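Local coordinates for uncharacterized protein (Leishmania major, PDB 2B4W) that is of unknown function but belongs to a family of the beta-fructosidase clan, is probably a beta-propeller and may act on carbohydrates, at residues 84-89 / 93-98; 136-141 / 201-206; 145-150 / 168-173. All coordinates share one frame; numbering follows the deposited sequence.

Interaction 1 of 3, residues 84-89 / 93-98; sequences PYIAKI and MIFGGT
Y85 with G96 and A87 with I94 are hydrogen-bonded pairs of an antiparallel ladder, each joined by two backbone bonds. I94 N donates to A87 O at 3.0 Å and G96 N to Y85 O at 2.9 Å. I94 O accepts A87 N and also a water at 2.7 Å, whose second bond, to Y85 O, is weak. The chi1 of Y85, 56°, tucks CG in over its own main chain and folds the ring over the partner strand. G96 CA lies 4.0 Å from the centroid of the Y85 ring in a CH-pi contact over its face; glycine suits this place because the ring rests directly on the main chain. R136 makes a cation-pi contact with the same ring. On the same side of the sheet as Y85, I89 CD1 is pressed to 3.3 Å from I94 CG1, a short carbon-carbon contact, the two side chains meeting at about a right angle. On the opposite side of the sheet, I86 CG2 touches CE of selenomethionine M93 at 3.6 Å and stands at the edge of the F95 ring, whose CE1 meets P84 CB at 3.9 Å. Y46 of strand 42-50 packs against this apolar group. The whole is a beta hairpin, opening a four-stranded antiparallel sheet consistent with one blade of a propeller.

Interaction 2 of 3, residues 136-141 / 201-206; sequences RVLQLQ and GKVGCI
Q141 lies against G201 where two separate sheets meet, and its side chain can be followed along the glycine. CB is 4.2 Å from G201 CA. With CG anti to the backbone N (chi1 -163°) and the chain extended beyond it, the amide is carried past that same carbon: NE2 comes to 3.7 Å from G201 CA, and CD and OE1 are also in van der Waals range. No hydrogen bond joins this amide to the glycine; the polar link is made at the backbone, by a water that accepts from Q141 N at 2.8 Å and donates to G201 O. The second of these bonds is unusually short, and its length is therefore doubtful. Glycine fits at 201 because the backbone here has a positive phi (93°), easily reached without a side chain, as the chain turns from strand 188-198 into strand 203-211. These two strands belong to one antiparallel sheet and strand 136-139 to another, so the contact joins adjoining sheets, consistent with neighbouring blades of a propeller. Deeper in, V203 points toward the facing segment and presents one methyl to each of two leucines. Its CG1 meets L138 CD2 at 3.8 Å, the two side chains running past each other in opposite directions, whereas its CG2 meets L140 CD2, also at 3.8 Å, with the side chains roughly perpendicular. A beta-branched valine suits such a place, since its paired methyls can serve two neighbours at once; the longer leucines supply the reach from their own backbone. L138 also packs on A195 of strand 188-198, and V203 touches F148 of strand 145-149 and L231 of strand 223-231.

Interaction 3 of 3, residues 145-150 / 168-173; sequences LGVFSR and DELGAE
A four-stranded antiparallel sheet, probably one propeller blade, is touched on strand 145-149 by the connection that leads from strand 159-164 to helix 172-176, through L170, the residue that settles on V147 and L145. Its tip does the work. L170 CD1 lies 3.8 Å from V147 CG1 and likewise 3.8 Å from V147 CG2, so the one methyl sits against both prongs of the valine, while L145 CD2 approaches the same CD1 more loosely at 4.3 Å. L170 holds CG anti to its main-chain nitrogen (chi1 -163°), which sends the branched end toward the strand, where it crosses V147 obliquely. The backbones themselves stay well apart, with V147 CA and L170 CA separated by 8.4 Å, and no hydrogen bond bridges the gap; the contact is purely apolar and small. Residue types follow from this. L145 and V147, two apart on a strand, present their side chains to the same face, where branched aliphatic groups give a greasy surface that a leucine can cover. F148 serves the other face, meeting V203 and C205 of strand 203-211. Past L170 the chain changes character: G171 is the N-cap of helix 172-176, and its extended backbone leads from the covering leucine into that helix. Upstream, D168 and E169 form part of a 3-10 turn, E169 bonding through OE2 to N165 ND2. Around the contact, L164 of the adjacent strand 159-164 packs on both V147 and L170, I167 touches L145, and L170 O accepts a hydrogen bond from T126 OG1 of strand 121-127, so that the connection bridges its own sheet and the outermost strand of the preceding one.

In the fold
From the N terminus, interaction 1 comes first and closes a tight hairpin, complete before the other two open. Interaction 2 then starts at strand 136-139 and closes a long loop when the chain returns at 201-206; interaction 3 lies wholly within that loop, spanning 145-150 to 168-173. None of the three cross. Strands 136-139 and 145-149 are neighbours in one sheet, paired by backbone bonds such as L138 O with G146 N, so interactions 2 and 3 share it. V137 and L145 on this sheet touch I89 of the hairpin. Three successive antiparallel sheets are thereby linked side by side, in keeping with a propeller.

Interaction 1 of 3, residues 84-89 / 93-98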
# COMPACT_ATOMS: atom_id res chain seq x y z
N PRO A 84 4.06 -2.94 5.91
CA PRO A 84 4.30 -4.05 4.97
C PRO A 84 3.54 -3.87 3.66
O PRO A 84 2.57 -3.12 3.57
CB PRO A 84 3.80 -5.26 5.74
CG PRO A 84 2.85 -4.73 6.74
CD PRO A 84 3.21 -3.31 7.05
N TYR A 85 3.99 -4.53 2.60
CA TYR A 85 3.45 -4.38 1.25
C TYR A 85 3.83 -5.57 0.37
O TYR A 85 4.88 -6.18 0.53
CB TYR A 85 3.89 -3.11 0.53
CG TYR A 85 5.35 -2.83 0.36
CD1 TYR A 85 6.03 -2.22 1.42
CD2 TYR A 85 6.05 -3.13 -0.80
CE1 TYR A 85 7.38 -1.94 1.30
CE2 TYR A 85 7.40 -2.85 -0.91
CZ TYR A 85 8.06 -2.25 0.15
OH TYR A 85 9.40 -1.94 0.09
N ILE A 86 2.93 -5.89 -0.56
CA ILE A 86 3.11 -7.11 -1.33
C ILE A 86 2.88 -6.87 -2.82
O ILE A 86 2.25 -5.91 -3.25
CB ILE A 86 2.18 -8.27 -0.92
CG1 ILE A 86 0.69 -7.90 -0.98
CG2 ILE A 86 2.54 -8.87 0.42
CD1 ILE A 86 -0.21 -9.12 -0.74
N ALA A 87 3.42 -7.82 -3.58
CA ALA A 87 3.21 -7.88 -5.02
C ALA A 87 3.39 -9.32 -5.47
O ALA A 87 4.04 -10.09 -4.76
CB ALA A 87 4.12 -6.93 -5.77
N LYS A 88 2.79 -9.64 -6.61
CA LYS A 88 3.01 -10.93 -7.25
C LYS A 88 3.81 -10.71 -8.53
O LYS A 88 3.42 -9.98 -9.43
CB LYS A 88 1.70 -11.65 -7.54
CG LYS A 88 1.75 -13.02 -8.17
CD LYS A 88 0.35 -13.51 -8.58
CE LYS A 88 0.11 -13.26 -10.05
NZ LYS A 88 -1.30 -13.53 -10.47
N ILE A 89 4.97 -11.37 -8.56
CA ILE A 89 5.79 -11.38 -9.78
C ILE A 89 6.16 -12.83 -10.07
O ILE A 89 6.65 -13.57 -9.21
CB ILE A 89 6.99 -10.43 -9.68
CG1 ILE A 89 6.57 -8.99 -9.36
CG2 ILE A 89 7.82 -10.41 -10.95
CD1 ILE A 89 6.43 -8.70 -7.89
N MSE A 93 5.35 -14.32 -4.35
CA MSE A 93 5.24 -13.14 -3.51
C MSE A 93 6.62 -12.46 -3.43
O MSE A 93 7.62 -13.12 -3.18
CB MSE A 93 4.71 -13.48 -2.12
CG MSE A 93 4.52 -12.25 -1.23
SE MSE A 93 3.93 -12.61 0.57
CE MSE A 93 2.08 -12.45 0.04
N ILE A 94 6.62 -11.17 -3.64
CA ILE A 94 7.60 -10.14 -3.36
C ILE A 94 7.00 -9.31 -2.22
O ILE A 94 6.07 -8.54 -2.44
CB ILE A 94 7.95 -9.30 -4.56
CG1 ILE A 94 8.54 -10.06 -5.75
CG2 ILE A 94 8.92 -8.17 -4.18
CD1 ILE A 94 9.47 -11.18 -5.34
N PHE A 95 7.54 -9.55 -1.04
CA PHE A 95 7.11 -8.93 0.21
C PHE A 95 8.17 -7.92 0.66
O PHE A 95 9.36 -8.19 0.55
CB PHE A 95 6.89 -9.96 1.28
CG PHE A 95 6.80 -9.46 2.71
CD1 PHE A 95 5.60 -9.01 3.24
CD2 PHE A 95 7.90 -9.46 3.55
CE1 PHE A 95 5.51 -8.59 4.57
CE2 PHE A 95 7.83 -9.05 4.87
CZ PHE A 95 6.62 -8.63 5.39
N GLY A 96 7.70 -6.78 1.14
CA GLY A 96 8.60 -5.75 1.61
C GLY A 96 8.05 -5.00 2.79
O GLY A 96 6.90 -5.01 3.23
N GLY A 97 8.97 -4.25 3.37
CA GLY A 97 8.65 -3.45 4.54
C GLY A 97 9.81 -2.49 4.78
O GLY A 97 10.85 -2.69 4.14
N THR A 98 9.54 -1.54 5.66
CA THR A 98 10.56 -0.57 6.07
C THR A 98 11.38 -1.12 7.23
O THR A 98 10.78 -1.45 8.26
CB THR A 98 9.99 0.78 6.55
OG1 THR A 98 9.20 1.35 5.51
CG2 THR A 98 11.16 1.73 6.85
O HOH W 1 6.34 -5.83 -2.49

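Interaction 2 of 3, residues 136-141 / 201-206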
# COMPACT_ATOMS: atom_id res chain seq x y z
N ARG A 136 7.80 0.49 -4.45
CA ARG A 136 6.81 -0.48 -4.89
C ARG A 136 7.08 -1.02 -6.29
O ARG A 136 7.66 -0.39 -7.17
CB ARG A 136 5.39 0.10 -4.95
CG ARG A 136 4.79 0.58 -3.65
CD ARG A 136 4.93 -0.48 -2.57
NE ARG A 136 4.33 -0.09 -1.29
CZ ARG A 136 4.97 0.42 -0.25
NH1 ARG A 136 6.27 0.67 -0.24
NH2 ARG A 136 4.29 0.71 0.85
N VAL A 137 6.60 -2.26 -6.48
CA VAL A 137 6.80 -2.89 -7.79
C VAL A 137 5.53 -3.58 -8.26
O VAL A 137 4.62 -3.79 -7.46
CB VAL A 137 7.90 -3.97 -7.74
CG1 VAL A 137 9.18 -3.41 -7.15
CG2 VAL A 137 7.46 -5.20 -6.94
N LEU A 138 5.58 -3.92 -9.54
CA LEU A 138 4.65 -4.81 -10.19
C LEU A 138 5.25 -5.40 -11.48
O LEU A 138 6.20 -4.92 -12.06
CB LEU A 138 3.32 -4.17 -10.54
CG LEU A 138 3.04 -3.13 -11.60
CD1 LEU A 138 3.12 -3.48 -13.06
CD2 LEU A 138 1.55 -2.73 -11.42
N GLN A 139 4.55 -6.45 -11.92
CA GLN A 139 4.82 -7.06 -13.21
C GLN A 139 4.00 -6.39 -14.31
O GLN A 139 2.77 -6.31 -14.15
CB GLN A 139 4.47 -8.55 -13.14
CG GLN A 139 4.83 -9.27 -14.45
CD GLN A 139 5.44 -10.61 -14.07
OE1 GLN A 139 4.91 -11.22 -13.14
NE2 GLN A 139 6.50 -11.01 -14.75
N LEU A 140 4.65 -5.91 -15.36
CA LEU A 140 4.05 -5.18 -16.46
C LEU A 140 3.45 -6.12 -17.51
O LEU A 140 3.64 -7.33 -17.45
CB LEU A 140 5.07 -4.25 -17.16
CG LEU A 140 5.62 -3.13 -16.28
CD1 LEU A 140 6.87 -2.48 -16.89
CD2 LEU A 140 4.56 -2.07 -16.04
N GLN A 141 2.72 -5.53 -18.46
CA GLN A 141 2.05 -6.36 -19.47
C GLN A 141 2.94 -7.37 -20.15
O GLN A 141 2.65 -8.55 -20.37
CB GLN A 141 1.42 -5.40 -20.50
CG GLN A 141 0.37 -6.07 -21.36
CD GLN A 141 -0.25 -5.18 -22.42
OE1 GLN A 141 0.44 -4.56 -23.22
NE2 GLN A 141 -1.59 -5.14 -22.42
N GLY A 201 -2.55 -2.05 -20.48
CA GLY A 201 -1.09 -2.07 -20.45
C GLY A 201 -0.54 -0.97 -19.56
O GLY A 201 0.64 -0.90 -19.22
N LYS A 202 -1.40 -0.07 -19.18
CA LYS A 202 -1.21 1.03 -18.27
C LYS A 202 -1.18 0.51 -16.83
O LYS A 202 -1.50 -0.65 -16.56
CB LYS A 202 -2.30 2.11 -18.35
CG LYS A 202 -2.45 2.71 -19.74
CD LYS A 202 -3.05 4.11 -19.67
CE LYS A 202 -3.11 4.77 -21.04
NZ LYS A 202 -3.05 3.78 -22.16
N VAL A 203 -0.79 1.39 -15.93
CA VAL A 203 -0.65 0.99 -14.53
C VAL A 203 -1.56 1.80 -13.61
O VAL A 203 -1.46 3.01 -13.52
CB VAL A 203 0.81 1.15 -14.06
CG1 VAL A 203 0.92 0.83 -12.57
CG2 VAL A 203 1.74 0.26 -14.87
N GLY A 204 -2.44 1.08 -12.94
CA GLY A 204 -3.30 1.61 -11.92
C GLY A 204 -2.56 1.69 -10.59
O GLY A 204 -2.19 0.67 -10.01
N CYS A 205 -2.34 2.90 -10.08
CA CYS A 205 -1.78 3.00 -8.74
C CYS A 205 -2.78 3.51 -7.70
O CYS A 205 -3.58 4.44 -7.92
CB CYS A 205 -0.54 3.90 -8.70
SG CYS A 205 0.67 3.58 -9.99
N ILE A 206 -2.68 2.86 -6.53
CA ILE A 206 -3.35 3.30 -5.32
C ILE A 206 -2.30 3.84 -4.37
O ILE A 206 -1.33 3.14 -4.07
CB ILE A 206 -4.14 2.15 -4.67
CG1 ILE A 206 -5.22 1.58 -5.60
CG2 ILE A 206 -4.73 2.55 -3.33
CD1 ILE A 206 -6.26 2.62 -5.95
O HOH W 2 2.32 -2.76 -18.92

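Interaction 3 of 3, residues 145-150 / 168-173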
# COMPACT_ATOMS: atom_id res chain seq x y z
N LEU A 145 9.50 -5.66 -15.08
CA LEU A 145 9.22 -5.14 -13.75
C LEU A 145 9.12 -3.63 -13.71
O LEU A 145 10.08 -2.91 -13.95
CB LEU A 145 10.30 -5.64 -12.78
CG LEU A 145 10.07 -5.36 -11.30
CD1 LEU A 145 9.14 -6.38 -10.66
CD2 LEU A 145 11.40 -5.34 -10.55
N GLY A 146 7.92 -3.12 -13.40
CA GLY A 146 7.80 -1.71 -13.13
C GLY A 146 8.20 -1.41 -11.70
O GLY A 146 7.80 -2.11 -10.76
N VAL A 147 9.01 -0.36 -11.51
CA VAL A 147 9.40 -0.00 -10.15
C VAL A 147 9.15 1.48 -9.88
O VAL A 147 9.54 2.37 -10.64
CB VAL A 147 10.87 -0.35 -9.84
CG1 VAL A 147 11.12 -0.20 -8.33
CG2 VAL A 147 11.24 -1.76 -10.30
N PHE A 148 8.50 1.72 -8.75
CA PHE A 148 8.27 3.06 -8.25
C PHE A 148 9.16 3.38 -7.04
O PHE A 148 9.21 2.62 -6.07
CB PHE A 148 6.83 3.26 -7.79
CG PHE A 148 5.79 3.11 -8.89
CD1 PHE A 148 5.21 1.89 -9.20
CD2 PHE A 148 5.38 4.25 -9.57
CE1 PHE A 148 4.25 1.77 -10.19
CE2 PHE A 148 4.42 4.13 -10.56
CZ PHE A 148 3.85 2.91 -10.85
N SER A 149 9.84 4.51 -7.11
CA SER A 149 10.68 5.00 -6.03
C SER A 149 10.01 6.15 -5.31
O SER A 149 8.95 6.60 -5.76
CB SER A 149 12.01 5.50 -6.61
OG SER A 149 11.73 6.61 -7.47
N ARG A 150 10.59 6.63 -4.21
CA ARG A 150 10.00 7.73 -3.47
C ARG A 150 11.06 8.51 -2.69
O ARG A 150 11.10 8.48 -1.46
CB ARG A 150 8.91 7.25 -2.50
CG ARG A 150 7.72 8.18 -2.38
CD ARG A 150 8.08 9.51 -1.72
NE ARG A 150 8.53 9.24 -0.36
CZ ARG A 150 7.90 9.43 0.78
NH1 ARG A 150 6.68 9.95 0.84
NH2 ARG A 150 8.51 9.09 1.92
N ASP A 168 15.60 -9.57 -10.29
CA ASP A 168 17.02 -9.76 -10.18
C ASP A 168 17.82 -8.49 -10.38
O ASP A 168 19.02 -8.48 -10.11
CB ASP A 168 17.51 -10.77 -11.23
CG ASP A 168 16.89 -12.13 -11.03
OD1 ASP A 168 16.90 -12.61 -9.88
OD2 ASP A 168 16.39 -12.69 -12.03
N GLU A 169 17.19 -7.42 -10.87
CA GLU A 169 17.96 -6.21 -11.09
C GLU A 169 17.65 -5.14 -10.05
O GLU A 169 18.26 -4.09 -10.03
CB GLU A 169 17.65 -5.63 -12.47
CG GLU A 169 17.98 -6.60 -13.60
CD GLU A 169 17.94 -5.84 -14.91
OE1 GLU A 169 17.19 -4.83 -14.94
OE2 GLU A 169 18.65 -6.26 -15.84
N LEU A 170 16.65 -5.46 -9.24
CA LEU A 170 16.20 -4.59 -8.17
C LEU A 170 17.28 -4.46 -7.10
O LEU A 170 17.81 -5.48 -6.65
CB LEU A 170 14.92 -5.16 -7.55
CG LEU A 170 14.12 -4.17 -6.71
CD1 LEU A 170 13.51 -3.10 -7.58
CD2 LEU A 170 13.04 -4.89 -5.93
N GLY A 171 17.57 -3.23 -6.71
CA GLY A 171 18.57 -2.85 -5.72
C GLY A 171 18.67 -1.33 -5.61
O GLY A 171 18.00 -0.63 -6.38
N ALA A 172 19.46 -0.85 -4.66
CA ALA A 172 19.43 0.53 -4.18
C ALA A 172 19.79 1.55 -5.26
O ALA A 172 19.18 2.61 -5.39
CB ALA A 172 20.35 0.68 -2.97
N GLU A 173 20.79 1.22 -6.07
CA GLU A 173 21.22 2.21 -7.06
C GLU A 173 20.19 2.46 -8.14
O GLU A 173 19.79 3.61 -8.36
CB GLU A 173 22.53 1.73 -7.69
CG GLU A 173 23.60 1.44 -6.65
CD GLU A 173 23.55 0.04 -6.07
OE1 GLU A 173 22.68 -0.77 -6.44
OE2 GLU A 173 24.42 -0.25 -5.22